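Local coordinates for agmatinase (Deinococcus radiodurans, PDB 1WOH), which catalyses, as an agmatinase of the ureohydrolase superfamily, the manganese-dependent hydrolysis of agmatine to putrescine and urea, at the interface of chains A and B. Sequence-based numbering; all coordinates share one arbitrary frame. Chains: chain A/B, agmatinase.

The interface of chains A and B. Residues chain A 37, 49-50, 90; chain B 7, 9.
The extended N-terminal arm of one subunit of this arginase-family enzyme lays B:Tyr9 against its neighbour, over the 3-10 helix 48-50 and beside A:Pro37, in a two-fold interface of the deposited six-copy assembly; whether the hexamer is the form in solution the structure alone does not show. The phenol ring is the piece inserted, and one of its faces takes the side chain of A:Arg49. NE of A:Arg49 lies over that face, 3.9 Å from the centroid of the B:Tyr9 ring and displaced towards the rim, a cation-pi contact. The guanidinium does not stack flat: its plane is turned 72° from the ring, and its edge is directed at the tyrosine. Bends at chi2 and chi3 of A:Arg49 (-140° and -85°) lead the chain across the ring, while its CG sits over the centre of the A:Phe50 ring in the same subunit. An arginine suits this place because its aliphatic stem can pack on one aromatic ring and its cation on another. B:Leu7, two residues back along the arm, lies with CB over the opposite face of the tyrosine, towards the rim, so the ring is packed between its own arm and A:Arg49. At the ring's edge, A:Pro37 places CB in plane, 4.0 Å from CD2 of B:Tyr9, a compact apolar neighbour with little freedom to move. The A:Phe50 side chain crosses the tyrosine at about a right angle, its CE1 reaching CB of B:Tyr9 at 4.1 Å. Water joins the subunits at both ends of the tyrosine. The hydroxyl OH of B:Tyr9 lies 2.8 Å from water 1, and the same water meets OG of A:Ser90, a small polar side chain suited to that link; water 2 lies between the backbone carbonyls of A:Arg49 and B:Tyr9. Replacing B:Tyr9 by alanine removes the ring and its hydroxyl, and would probably leave the A:Arg49 guanidinium without its aromatic partner, open a gap beside A:Pro37 and break the water link to A:Ser90.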
loop_
_atom_site.group_PDB
_atom_site.type_symbol
_atom_site.label_atom_id
_atom_site.label_comp_id
_atom_site.label_asym_id
_atom_site.label_seq_id
_atom_site.Cartn_x
_atom_site.Cartn_y
_atom_site.Cartn_z
ATOM N N PRO A 37 -6.010 7.778 22.155
ATOM C CA PRO A 37 -6.331 7.598 20.732
ATOM C C PRO A 37 -7.289 8.655 20.203
ATOM O O PRO A 37 -8.398 8.350 19.769
ATOM C CB PRO A 37 -6.913 6.185 20.694
ATOM C CG PRO A 37 -7.653 6.113 21.986
ATOM C CD PRO A 37 -6.704 6.767 22.978
ATOM N N ARG A 49 -4.984 8.281 15.754
ATOM C CA ARG A 49 -5.822 7.582 16.731
ATOM C C ARG A 49 -5.361 6.137 16.837
ATOM O O ARG A 49 -5.653 5.453 17.819
ATOM C CB ARG A 49 -7.299 7.620 16.321
ATOM C CG ARG A 49 -7.591 6.923 15.008
ATOM C CD ARG A 49 -8.610 7.731 14.216
ATOM N NE ARG A 49 -9.978 7.430 14.594
ATOM C CZ ARG A 49 -11.003 8.258 14.428
ATOM N NH1 ARG A 49 -10.821 9.464 13.898
ATOM N NH2 ARG A 49 -12.220 7.865 14.771
ATOM N N PHE A 50 -4.634 5.680 15.822
ATOM C CA PHE A 50 -4.130 4.308 15.789
ATOM C C PHE A 50 -2.703 4.211 16.340
ATOM O O PHE A 50 -2.154 3.115 16.441
ATOM C CB PHE A 50 -4.114 3.776 14.350
ATOM C CG PHE A 50 -5.427 3.907 13.624
ATOM C CD1 PHE A 50 -6.568 3.275 14.097
ATOM C CD2 PHE A 50 -5.506 4.641 12.442
ATOM C CE1 PHE A 50 -7.781 3.369 13.401
ATOM C CE2 PHE A 50 -6.707 4.741 11.740
ATOM C CZ PHE A 50 -7.847 4.101 12.224
ATOM N N SER A 90 -17.185 10.219 21.199
ATOM C CA SER A 90 -17.026 10.619 19.804
ATOM C C SER A 90 -17.220 12.130 19.894
ATOM O O SER A 90 -18.007 12.598 20.718
ATOM C CB SER A 90 -18.098 9.980 18.919
ATOM O OG SER A 90 -17.807 8.609 18.692
ATOM N N LEU B 7 -14.158 2.793 21.707
ATOM C CA LEU B 7 -14.530 2.704 20.303
ATOM C C LEU B 7 -13.588 1.600 19.824
ATOM O O LEU B 7 -12.688 1.196 20.561
ATOM C CB LEU B 7 -14.224 4.011 19.563
ATOM C CG LEU B 7 -15.218 5.172 19.666
ATOM C CD1 LEU B 7 -16.563 4.741 19.099
ATOM C CD2 LEU B 7 -15.354 5.611 21.116
ATOM N N TYR B 9 -11.023 1.604 17.968
ATOM C CA TYR B 9 -9.611 1.968 17.988
ATOM C C TYR B 9 -9.059 2.188 19.390
ATOM O O TYR B 9 -7.881 2.513 19.548
ATOM C CB TYR B 9 -9.361 3.231 17.153
ATOM C CG TYR B 9 -10.319 4.368 17.420
ATOM C CD1 TYR B 9 -11.471 4.523 16.650
ATOM C CD2 TYR B 9 -10.070 5.299 18.432
ATOM C CE1 TYR B 9 -12.354 5.571 16.874
ATOM C CE2 TYR B 9 -10.953 6.360 18.666
ATOM C CZ TYR B 9 -12.094 6.486 17.881
ATOM O OH TYR B 9 -12.980 7.520 18.096
HETATM O O HOH W 1 -15.313 8.853 17.181
HETATM O O HOH W 2 -4.843 3.057 18.921
#